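PDB 3LRK: alpha-galactosidase 1 from Saccharomyces cerevisiae, which hydrolyses terminal, non-reducing alpha-D-galactose residues from alpha-D-galactosides such as melibiose, galactomannans and galactolipids, working as a secreted, glycosylated homotetramer of glycoside hydrolase family 27. Local coordinates for the glycan on A:Asn270, the interface of chains A and C and the glycan on A:Asn422. Residues are numbered along the deposited sequence; one frame, centred on the assembly and turned at random. Chains: chain A/B/C, Alpha-galactosidase 1.

Contact 1: the glycan on A:Asn270. Residues chain A 267, 269-270, 298; chain B 381-382. With NAG (2-acetamido-2-deoxy-beta-D-glucopyranose), chain D; NAG (2-acetamido-2-deoxy-beta-D-glucopyranose), chain E.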
ATOM      1  N   GLY A 267      -3.423 -10.236  35.174  1.00 23.59           N
ATOM      2  CA  GLY A 267      -2.463 -10.413  36.261  1.00 24.53           C
ATOM      3  C   GLY A 267      -1.099  -9.814  35.977  1.00 25.16           C
ATOM      4  O   GLY A 267      -0.153 -10.046  36.732  1.00 25.27           O
ATOM      5  N   GLY A 269       0.952  -6.118  35.139  1.00 28.27           N
ATOM      6  CA  GLY A 269       0.855  -4.668  35.198  1.00 29.13           C
ATOM      7  C   GLY A 269      -0.372  -4.200  35.957  1.00 29.58           C
ATOM      8  O   GLY A 269      -0.767  -4.809  36.960  1.00 29.91           O
ATOM      9  N   ASN A 270      -0.997  -3.140  35.478  1.00 30.09           N
ATOM     10  CA  ASN A 270      -2.030  -2.446  36.229  1.00 30.76           C
ATOM     11  C   ASN A 270      -3.396  -2.284  35.567  1.00 30.33           C
ATOM     12  O   ASN A 270      -4.045  -1.298  35.661  1.00 30.96           O
ATOM     13  CB  ASN A 270      -1.494  -1.121  36.739  1.00 31.21           C
ATOM     14  CG  ASN A 270      -0.147  -1.262  37.430  1.00 33.67           C
ATOM     15  OD1 ASN A 270       0.813  -0.576  37.118  1.00 33.70           O
ATOM     16  ND2 ASN A 270      -0.087  -2.135  38.375  1.00 37.97           N
ATOM     17  N   ASN A 298       3.051 -15.117  41.636  1.00 33.61           N
ATOM     18  CA  ASN A 298       2.880 -13.731  42.022  1.00 33.79           C
ATOM     19  C   ASN A 298       1.635 -13.204  41.313  1.00 33.50           C
ATOM     20  O   ASN A 298       1.669 -12.191  40.603  1.00 33.71           O
ATOM     21  CB  ASN A 298       4.129 -12.925  41.641  1.00 34.37           C
ATOM     22  CG  ASN A 298       4.224 -11.609  42.375  1.00 35.41           C
ATOM     23  OD1 ASN A 298       3.438 -11.329  43.283  1.00 37.61           O
ATOM     24  ND2 ASN A 298       5.202 -10.793  41.996  1.00 36.99           N
TER
ATOM     25  N   ASN B 381       5.732  -0.186  36.016  1.00 34.01           N
ATOM     26  CA  ASN B 381       4.455  -0.367  36.703  1.00 34.92           C
ATOM     27  C   ASN B 381       4.339   0.564  37.900  1.00 35.32           C
ATOM     28  O   ASN B 381       5.350   0.965  38.475  1.00 35.47           O
ATOM     29  CB  ASN B 381       4.288  -1.814  37.185  1.00 34.98           C
ATOM     30  CG  ASN B 381       4.339  -2.826  36.058  1.00 35.36           C
ATOM     31  OD1 ASN B 381       3.780  -2.614  34.978  1.00 35.62           O
ATOM     32  ND2 ASN B 381       5.002  -3.945  36.310  1.00 36.86           N
ATOM     33  N   LEU B 382       3.106   0.907  38.266  1.00 36.10           N
ATOM     34  CA  LEU B 382       2.851   1.637  39.507  1.00 36.67           C
ATOM     35  C   LEU B 382       3.469   0.873  40.674  1.00 36.92           C
ATOM     36  O   LEU B 382       3.370  -0.354  40.749  1.00 37.19           O
ATOM     37  CB  LEU B 382       1.347   1.850  39.724  1.00 36.89           C
ATOM     38  CG  LEU B 382       0.597   2.726  38.712  1.00 37.41           C
ATOM     39  CD1 LEU B 382      -0.914   2.677  38.936  1.00 38.34           C
ATOM     40  CD2 LEU B 382       1.105   4.169  38.728  1.00 38.79           C
TER
HETATM   41  C1  NAG D   1       0.524  -2.829  39.462  1.00 44.69           C
HETATM   42  C2  NAG D   1       1.479  -3.994  39.795  1.00 48.43           C
HETATM   43  C3  NAG D   1       1.606  -4.363  41.295  1.00 49.06           C
HETATM   44  C4  NAG D   1       1.376  -3.166  42.233  1.00 48.84           C
HETATM   45  C5  NAG D   1       0.212  -2.333  41.721  1.00 48.43           C
HETATM   46  C6  NAG D   1      -0.152  -1.162  42.626  1.00 49.36           C
HETATM   47  C7  NAG D   1       1.841  -6.215  38.817  1.00 50.44           C
HETATM   48  C8  NAG D   1       1.130  -7.521  38.620  1.00 50.78           C
HETATM   49  N2  NAG D   1       1.062  -5.155  39.026  1.00 49.82           N
HETATM   50  O3  NAG D   1       2.885  -4.946  41.545  1.00 50.52           O
HETATM   51  O4  NAG D   1       1.105  -3.602  43.547  1.00 48.57           O
HETATM   52  O5  NAG D   1       0.624  -1.847  40.466  1.00 48.25           O
HETATM   53  O6  NAG D   1      -1.335  -0.573  42.139  1.00 50.09           O
HETATM   54  O7  NAG D   1       3.073  -6.158  38.786  1.00 50.96           O
HETATM   55  C1  NAG E   2       2.880  -6.038  42.504  1.00 52.11           C
HETATM   56  C2  NAG E   2       4.219  -6.789  42.454  1.00 52.82           C
HETATM   57  C3  NAG E   2       4.296  -7.919  43.490  1.00 53.19           C
HETATM   58  C4  NAG E   2       3.897  -7.439  44.886  1.00 53.54           C
HETATM   59  C5  NAG E   2       2.605  -6.613  44.838  1.00 53.96           C
HETATM   60  C6  NAG E   2       2.329  -5.956  46.190  1.00 54.59           C
HETATM   61  C7  NAG E   2       5.688  -7.102  40.535  1.00 53.34           C
HETATM   62  C8  NAG E   2       5.923  -7.835  39.246  1.00 53.55           C
HETATM   63  N2  NAG E   2       4.505  -7.294  41.118  1.00 53.06           N
HETATM   64  O3  NAG E   2       5.606  -8.440  43.542  1.00 53.02           O
HETATM   65  O4  NAG E   2       3.748  -8.551  45.744  1.00 53.29           O
HETATM   66  O5  NAG E   2       2.661  -5.602  43.839  1.00 52.88           O
HETATM   67  O6  NAG E   2       1.226  -6.592  46.796  1.00 55.12           O
HETATM   68  O7  NAG E   2       6.565  -6.373  41.004  1.00 53.75           O
HETATM   69  O   HOH W   1       3.503  -7.305  36.169  1.00 38.08           O
HETATM   70  O   HOH W   2       6.514  -3.950  38.916  1.00 47.57           O
HETATM   71  O   HOH W   3       2.264  -9.188  40.623  1.00 53.43           O
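A:Asn270 heads an Asn-X-Thr N-glycosylation sequon of this GH27 enzyme, and its glycan lies where chain A meets chain B. The side chain leaves with CG anti to the carbonyl carbon (chi1 -49°). Its CB stays 3.8 Å from C1 of the chain D NAG, and CG 3.2 Å from its ring oxygen O5. Beyond CG the amide splits its work: ND2 is joined covalently to C1 of that sugar, while OD1 turns to the neighbouring subunit and accepts the backbone N of B:Leu382 at 3.0 Å, in the carbonyl plane and on a lone pair. The same residue of chain B brings its carbonyl O to 3.1 Å from O5 of the chain D NAG, an approach of two acceptors, not a hydrogen bond. The acetamido N2 of the chain D NAG donates to A:Gly269 O (2.8 Å), reaching it from above the carbonyl plane. The chain E NAG is modelled on O3 of the first sugar. A:Asn298, with CG anti to the backbone N (chi1 -162°), points the amide tip ND2 at its 3-hydroxyl O3, 2.8 Å away, nearly straight (171° at H) and in the amide plane. Water 2 bridges B:Asn381 ND2 to the acetamido O7 of the chain E NAG.

Contact 2: the interface of chains A and C. Residues chain A 160-161, 164, 192, 195-196; chain C 154-155, 157-158, 162.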
ATOM      1  N   PRO A 160       3.456 -12.572   0.690  1.00 19.01           N
ATOM      2  CA  PRO A 160       2.934 -13.840   1.255  1.00 18.57           C
ATOM      3  C   PRO A 160       3.795 -15.069   0.924  1.00 18.49           C
ATOM      4  O   PRO A 160       4.078 -15.896   1.800  1.00 18.11           O
ATOM      5  CB  PRO A 160       1.563 -13.970   0.576  1.00 18.51           C
ATOM      6  CG  PRO A 160       1.137 -12.547   0.393  1.00 19.21           C
ATOM      7  CD  PRO A 160       2.406 -11.806  -0.000  1.00 18.49           C
ATOM      8  N   GLU A 161       4.221 -15.182  -0.326  1.00 18.69           N
ATOM      9  CA  GLU A 161       4.927 -16.381  -0.785  1.00 19.46           C
ATOM     10  C   GLU A 161       6.276 -16.614  -0.094  1.00 18.30           C
ATOM     11  O   GLU A 161       6.607 -17.749   0.261  1.00 17.24           O
ATOM     12  CB  GLU A 161       5.093 -16.336  -2.301  1.00 20.78           C
ATOM     13  CG  GLU A 161       5.716 -17.580  -2.898  1.00 26.33           C
ATOM     14  CD  GLU A 161       6.365 -17.308  -4.243  1.00 33.12           C
ATOM     15  OE1 GLU A 161       6.378 -18.239  -5.075  1.00 35.80           O
ATOM     16  OE2 GLU A 161       6.870 -16.173  -4.464  1.00 35.03           O
ATOM     17  N   TYR A 164       5.513 -17.437   3.726  1.00 16.02           N
ATOM     18  CA  TYR A 164       4.960 -18.783   3.728  1.00 16.64           C
ATOM     19  C   TYR A 164       6.037 -19.865   3.565  1.00 16.81           C
ATOM     20  O   TYR A 164       6.043 -20.842   4.302  1.00 16.90           O
ATOM     21  CB  TYR A 164       3.905 -18.922   2.625  1.00 16.79           C
ATOM     22  CG  TYR A 164       3.488 -20.344   2.346  1.00 17.04           C
ATOM     23  CD1 TYR A 164       2.486 -20.964   3.113  1.00 19.12           C
ATOM     24  CD2 TYR A 164       4.078 -21.070   1.312  1.00 19.63           C
ATOM     25  CE1 TYR A 164       2.090 -22.258   2.847  1.00 19.41           C
ATOM     26  CE2 TYR A 164       3.696 -22.381   1.043  1.00 20.05           C
ATOM     27  CZ  TYR A 164       2.697 -22.965   1.812  1.00 19.35           C
ATOM     28  OH  TYR A 164       2.305 -24.263   1.549  1.00 19.22           O
ATOM     29  N   LEU A 192       0.101 -11.024   5.561  1.00 17.41           N
ATOM     30  CA  LEU A 192      -1.266 -11.590   5.582  1.00 17.72           C
ATOM     31  C   LEU A 192      -1.353 -13.050   6.026  1.00 17.83           C
ATOM     32  O   LEU A 192      -2.029 -13.882   5.394  1.00 17.41           O
ATOM     33  CB  LEU A 192      -1.965 -11.375   4.231  1.00 17.40           C
ATOM     34  CG  LEU A 192      -1.945  -9.942   3.684  1.00 18.42           C
ATOM     35  CD1 LEU A 192      -2.295  -9.922   2.200  1.00 18.63           C
ATOM     36  CD2 LEU A 192      -2.892  -9.023   4.467  1.00 18.96           C
ATOM     37  N   TYR A 195      -4.205 -15.768   5.819  1.00 18.08           N
ATOM     38  CA  TYR A 195      -4.542 -16.417   4.549  1.00 18.44           C
ATOM     39  C   TYR A 195      -3.801 -17.752   4.344  1.00 18.38           C
ATOM     40  O   TYR A 195      -4.362 -18.689   3.763  1.00 18.50           O
ATOM     41  CB  TYR A 195      -4.217 -15.487   3.374  1.00 18.17           C
ATOM     42  CG  TYR A 195      -5.343 -14.625   2.847  1.00 18.14           C
ATOM     43  CD1 TYR A 195      -5.093 -13.302   2.475  1.00 17.59           C
ATOM     44  CD2 TYR A 195      -6.644 -15.123   2.685  1.00 17.31           C
ATOM     45  CE1 TYR A 195      -6.080 -12.495   1.964  1.00 18.83           C
ATOM     46  CE2 TYR A 195      -7.659 -14.304   2.156  1.00 17.46           C
ATOM     47  CZ  TYR A 195      -7.363 -12.993   1.804  1.00 18.70           C
ATOM     48  OH  TYR A 195      -8.330 -12.149   1.283  1.00 19.41           O
ATOM     49  N   TRP A 196      -2.561 -17.842   4.824  1.00 17.73           N
ATOM     50  CA  TRP A 196      -1.692 -18.997   4.539  1.00 17.97           C
ATOM     51  C   TRP A 196      -1.255 -19.850   5.744  1.00 17.48           C
ATOM     52  O   TRP A 196      -0.599 -20.879   5.578  1.00 17.77           O
ATOM     53  CB  TRP A 196      -0.457 -18.574   3.727  1.00 17.97           C
ATOM     54  CG  TRP A 196       0.331 -17.375   4.270  1.00 18.50           C
ATOM     55  CD1 TRP A 196       0.209 -16.076   3.877  1.00 18.08           C
ATOM     56  CD2 TRP A 196       1.366 -17.398   5.260  1.00 18.70           C
ATOM     57  NE1 TRP A 196       1.112 -15.280   4.556  1.00 17.76           N
ATOM     58  CE2 TRP A 196       1.820 -16.065   5.425  1.00 18.05           C
ATOM     59  CE3 TRP A 196       1.953 -18.415   6.034  1.00 18.05           C
ATOM     60  CZ2 TRP A 196       2.836 -15.719   6.334  1.00 16.75           C
ATOM     61  CZ3 TRP A 196       2.963 -18.068   6.936  1.00 17.37           C
ATOM     62  CH2 TRP A 196       3.396 -16.733   7.069  1.00 18.14           C
TER
ATOM     63  N   LYS C 154      -2.350 -21.833  -0.390  1.00 18.79           N
ATOM     64  CA  LYS C 154      -0.984 -22.218  -0.010  1.00 18.64           C
ATOM     65  C   LYS C 154       0.060 -21.114  -0.247  1.00 18.19           C
ATOM     66  O   LYS C 154       1.158 -21.392  -0.720  1.00 18.40           O
ATOM     67  CB  LYS C 154      -0.563 -23.495  -0.758  1.00 18.84           C
ATOM     68  CG  LYS C 154      -1.490 -24.701  -0.535  1.00 19.95           C
ATOM     69  CD  LYS C 154      -1.054 -25.908  -1.381  1.00 22.32           C
ATOM     70  CE  LYS C 154      -0.270 -26.915  -0.580  1.00 25.16           C
ATOM     71  NZ  LYS C 154      -0.138 -28.203  -1.360  1.00 27.85           N
ATOM     72  N   GLY C 155      -0.300 -19.873   0.064  1.00 18.10           N
ATOM     73  CA  GLY C 155       0.599 -18.724  -0.090  1.00 18.26           C
ATOM     74  C   GLY C 155       0.834 -18.233  -1.513  1.00 18.71           C
ATOM     75  O   GLY C 155       1.654 -17.319  -1.724  1.00 18.55           O
ATOM     76  N   PHE C 157      -0.355 -16.157  -3.678  1.00 19.14           N
ATOM     77  CA  PHE C 157      -1.021 -14.893  -3.955  1.00 19.08           C
ATOM     78  C   PHE C 157      -0.089 -13.775  -3.474  1.00 19.37           C
ATOM     79  O   PHE C 157       0.976 -14.059  -2.906  1.00 19.47           O
ATOM     80  CB  PHE C 157      -2.383 -14.837  -3.239  1.00 18.90           C
ATOM     81  CG  PHE C 157      -2.282 -14.623  -1.757  1.00 18.46           C
ATOM     82  CD1 PHE C 157      -2.467 -13.350  -1.216  1.00 17.80           C
ATOM     83  CD2 PHE C 157      -1.982 -15.686  -0.901  1.00 18.28           C
ATOM     84  CE1 PHE C 157      -2.357 -13.133   0.164  1.00 19.27           C
ATOM     85  CE2 PHE C 157      -1.870 -15.485   0.477  1.00 19.10           C
ATOM     86  CZ  PHE C 157      -2.054 -14.196   1.010  1.00 17.77           C
ATOM     87  N   GLY C 158      -0.478 -12.520  -3.686  1.00 19.66           N
ATOM     88  CA  GLY C 158       0.274 -11.387  -3.130  1.00 20.19           C
ATOM     89  C   GLY C 158       0.862 -10.462  -4.171  1.00 20.37           C
ATOM     90  O   GLY C 158       1.076  -9.273  -3.907  1.00 21.07           O
ATOM     91  N   ILE C 162       2.096 -14.067  -9.462  1.00 17.50           N
ATOM     92  CA  ILE C 162       1.833 -15.353  -8.807  1.00 17.24           C
ATOM     93  C   ILE C 162       0.360 -15.806  -8.924  1.00 16.46           C
ATOM     94  O   ILE C 162       0.097 -16.983  -9.161  1.00 16.16           O
ATOM     95  CB  ILE C 162       2.335 -15.392  -7.332  1.00 17.08           C
ATOM     96  CG1 ILE C 162       2.257 -16.823  -6.791  1.00 18.41           C
ATOM     97  CG2 ILE C 162       1.556 -14.406  -6.445  1.00 18.51           C
ATOM     98  CD1 ILE C 162       3.140 -17.075  -5.557  1.00 20.58           C
TER
HETATM   99  O   HOH W   4       3.563 -13.579  -2.701  1.00 18.68           O
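On chain C the backbone has positive phi at C:Lys154, C:Gly155 and C:Gly158 and is extended at C:Phe157, and this bent loop lies against the start of a chain A helix. C:Phe157 is the central side chain: its CG takes the crowded position between backbone N and carbonyl carbon (chi1 74°). A:Pro160 CG sits over one ring face, 3.9 Å from the centroid, in a CH-pi contact. From the opposite side A:Tyr195 packs edge-to-face, its plane at 74° and its CB 3.5 Å from C:Phe157 CZ, while A:Leu192 CD1 touches the rim in plane. A:Tyr164, with CG anti to the backbone N (chi1 167°), lays a face over the carbonyl O of C:Lys154. An alanine here would remove that ring and would probably leave the C:Lys154–C:Gly155 peptide less well held against the helix. A:Glu161 is extended, its carboxylate carbon CD 3.5 Å from the methyl CD1 of C:Ile162. Water 4 links A:Glu161 N (2.9 Å) to C:Phe157 O (2.6 Å). Within the homotetramer the patch joins the N-terminal turns of A:160-177 and the short helix A:193-196 to the chain C loop that follows strand 145-149, which ends in the catalytic nucleophile, and to the first turn of helix C:160-177.

Contact 3: the glycan on A:Asn422. Residues chain A 60, 63, 107, 417, 422, 424-425. With NAG (2-acetamido-2-deoxy-beta-D-glucopyranose), chain F; NAG (2-acetamido-2-deoxy-beta-D-glucopyranose), chain G.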
ATOM      1  N   GLY A  60      -5.176 -25.772  40.090  1.00 26.08           N
ATOM      2  CA  GLY A  60      -6.257 -26.413  39.339  1.00 25.12           C
ATOM      3  C   GLY A  60      -6.412 -25.816  37.950  1.00 24.77           C
ATOM      4  O   GLY A  60      -7.384 -26.092  37.256  1.00 24.26           O
ATOM      5  N   ASP A  63      -5.827 -28.520  35.046  1.00 25.24           N
ATOM      6  CA  ASP A  63      -6.996 -29.340  34.735  1.00 25.38           C
ATOM      7  C   ASP A  63      -8.178 -28.550  34.162  1.00 25.62           C
ATOM      8  O   ASP A  63      -9.213 -29.139  33.817  1.00 26.20           O
ATOM      9  CB  ASP A  63      -7.402 -30.195  35.941  1.00 25.76           C
ATOM     10  CG  ASP A  63      -6.393 -31.287  36.240  1.00 25.69           C
ATOM     11  OD1 ASP A  63      -6.162 -32.140  35.361  1.00 26.25           O
ATOM     12  OD2 ASP A  63      -5.832 -31.304  37.355  1.00 27.48           O
ATOM     13  N   SER A 107       1.354 -34.557  33.685  1.00 25.72           N
ATOM     14  CA  SER A 107       0.298 -34.389  32.672  1.00 25.36           C
ATOM     15  C   SER A 107       0.317 -33.010  32.009  1.00 24.60           C
ATOM     16  O   SER A 107      -0.727 -32.488  31.601  1.00 24.51           O
ATOM     17  CB  SER A 107      -1.093 -34.701  33.249  1.00 26.05           C
ATOM     18  OG  SER A 107      -1.155 -36.041  33.704  1.00 27.65           O
ATOM     19  N   THR A 417      -9.465 -27.966  44.152  1.00 43.13           N
ATOM     20  CA  THR A 417     -10.277 -29.161  43.891  1.00 42.88           C
ATOM     21  C   THR A 417     -11.694 -28.980  44.444  1.00 42.63           C
ATOM     22  O   THR A 417     -11.870 -28.575  45.596  1.00 42.81           O
ATOM     23  CB  THR A 417      -9.623 -30.430  44.495  1.00 43.05           C
ATOM     24  OG1 THR A 417      -8.237 -30.477  44.127  1.00 43.65           O
ATOM     25  CG2 THR A 417     -10.314 -31.699  44.006  1.00 43.05           C
ATOM     26  N   ASN A 422     -13.167 -29.057  36.563  1.00 33.11           N
ATOM     27  CA  ASN A 422     -12.128 -30.001  36.138  1.00 33.05           C
ATOM     28  C   ASN A 422     -12.449 -30.527  34.736  1.00 32.72           C
ATOM     29  O   ASN A 422     -13.254 -31.448  34.568  1.00 32.45           O
ATOM     30  CB  ASN A 422     -11.965 -31.140  37.169  1.00 33.11           C
ATOM     31  CG  ASN A 422     -10.694 -31.978  36.953  1.00 34.08           C
ATOM     32  OD1 ASN A 422     -10.167 -32.060  35.844  1.00 33.26           O
ATOM     33  ND2 ASN A 422     -10.209 -32.610  38.036  1.00 36.14           N
ATOM     34  N   THR A 424     -10.341 -31.974  32.698  1.00 32.92           N
ATOM     35  CA  THR A 424      -9.687 -33.270  32.496  1.00 33.72           C
ATOM     36  C   THR A 424     -10.651 -34.398  32.869  1.00 34.53           C
ATOM     37  O   THR A 424     -10.706 -35.430  32.200  1.00 34.89           O
ATOM     38  CB  THR A 424      -8.394 -33.403  33.336  1.00 33.51           C
ATOM     39  OG1 THR A 424      -7.541 -32.276  33.103  1.00 32.22           O
ATOM     40  CG2 THR A 424      -7.635 -34.675  32.978  1.00 33.05           C
ATOM     41  N   GLU A 425     -11.417 -34.178  33.932  1.00 35.65           N
ATOM     42  CA  GLU A 425     -12.380 -35.156  34.436  1.00 36.66           C
ATOM     43  C   GLU A 425     -13.596 -35.215  33.512  1.00 36.66           C
ATOM     44  O   GLU A 425     -14.092 -36.298  33.183  1.00 36.72           O
ATOM     45  CB  GLU A 425     -12.787 -34.780  35.864  1.00 37.08           C
ATOM     46  CG  GLU A 425     -13.604 -35.831  36.605  1.00 40.52           C
ATOM     47  CD  GLU A 425     -13.892 -35.439  38.050  1.00 44.71           C
ATOM     48  OE1 GLU A 425     -13.754 -34.244  38.399  1.00 46.13           O
ATOM     49  OE2 GLU A 425     -14.265 -36.334  38.842  1.00 47.25           O
TER
HETATM   50  C1  NAG F   1      -9.030 -33.427  37.814  1.00 38.97           C
HETATM   51  C2  NAG F   1      -8.089 -33.425  39.024  1.00 40.93           C
HETATM   52  C3  NAG F   1      -6.858 -34.318  38.842  1.00 42.43           C
HETATM   53  C4  NAG F   1      -7.105 -35.654  38.129  1.00 43.82           C
HETATM   54  C5  NAG F   1      -8.322 -35.643  37.187  1.00 42.48           C
HETATM   55  C6  NAG F   1      -8.915 -37.045  37.103  1.00 43.63           C
HETATM   56  C7  NAG F   1      -8.146 -31.372  40.326  1.00 39.54           C
HETATM   57  C8  NAG F   1      -7.362 -30.164  40.740  1.00 39.55           C
HETATM   58  N2  NAG F   1      -7.641 -32.080  39.322  1.00 39.51           N
HETATM   59  O3  NAG F   1      -6.287 -34.577  40.110  1.00 44.01           O
HETATM   60  O4  NAG F   1      -5.947 -35.948  37.358  1.00 46.30           O
HETATM   61  O5  NAG F   1      -9.375 -34.772  37.579  1.00 40.09           O
HETATM   62  O6  NAG F   1      -9.612 -37.176  35.888  1.00 45.39           O
HETATM   63  O7  NAG F   1      -9.192 -31.667  40.898  1.00 40.01           O
HETATM   64  C1  NAG G   2      -5.226 -37.131  37.785  1.00 48.65           C
HETATM   65  C2  NAG G   2      -4.415 -37.651  36.587  1.00 49.35           C
HETATM   66  C3  NAG G   2      -3.426 -38.757  36.976  1.00 49.72           C
HETATM   67  C4  NAG G   2      -2.601 -38.326  38.189  1.00 50.16           C
HETATM   68  C5  NAG G   2      -3.551 -37.951  39.334  1.00 50.04           C
HETATM   69  C6  NAG G   2      -2.803 -37.547  40.608  1.00 50.50           C
HETATM   70  C7  NAG G   2      -5.270 -37.601  34.280  1.00 50.28           C
HETATM   71  C8  NAG G   2      -6.177 -38.260  33.281  1.00 49.71           C
HETATM   72  N2  NAG G   2      -5.297 -38.105  35.521  1.00 49.44           N
HETATM   73  O3  NAG G   2      -2.565 -39.051  35.896  1.00 49.46           O
HETATM   74  O4  NAG G   2      -1.678 -39.334  38.557  1.00 49.96           O
HETATM   75  O5  NAG G   2      -4.397 -36.886  38.917  1.00 49.61           O
HETATM   76  O6  NAG G   2      -1.987 -36.414  40.381  1.00 50.81           O
HETATM   77  O7  NAG G   2      -4.559 -36.651  33.927  1.00 49.74           O
HETATM   78  O   HOH W   5     -10.089 -38.238  33.031  1.00 50.28           O
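An Asn-X-Thr N-glycosylation sequon in the C-terminal part of this GH27 glycosidase carries a two-sugar glycan, a beta-1,4-linked pair of NAG residues, at A:Asn422. The side chain is thrown out with CG anti to the backbone N (chi1 -167°), and ND2 is bonded covalently to C1 of the chain F NAG. The amide oxygen OD1 turns back to the chain just past the sequon, where A:Glu425 N donates to it at 3.1 Å from well above the carbonyl plane; this bond probably helps to fix the rotation of the glycosylated amide. A:Asp63, in the 3-10 helix 62-64, divides its carboxylate between sugar and protein. OD2 accepts the acetamido N2 of the chain F NAG at 2.8 Å, in a fairly straight bond (162° at H) that arrives from above the carboxylate plane. OD1, through its anti lone pair, accepts the hydroxyl OG1 of the sequon threonine A:Thr424 at 2.6 Å. A:Thr424 thus probably helps to position the carboxylate that receives the sugar N-H, and the two donors would be expected to stabilise a charged carboxylate. Its methyl CG2, anti to the backbone N, turns the other way and lies 3.9 Å from the acetamido methyl C8 of the chain G NAG. On the acetamido side of the chain F NAG, A:Thr417 brings CG2 to 3.3 Å from O7. Water 5 joins the 6-hydroxyl O6 of the same sugar to A:Thr424 O.

The contacts share no residue of chain A. Between C-alpha centres, contact 1 and contact 3 are about 28 Å apart, and contact 2 lies about 39 Å from contact 1 and 40 Å from contact 3. Chain A meets two different neighbours: chain B at contact 1, where a glycan joins the protein packing, and chain C at contact 2, through protein and water. Contact 3 instead brings catalytic-domain and C-terminal segments of one chain around a glycan. The centre of contact 2 lies about 16 Å from the nucleophile A:Asp149, and that of contact 1 about 16 Å from the proton donor A:Asp209.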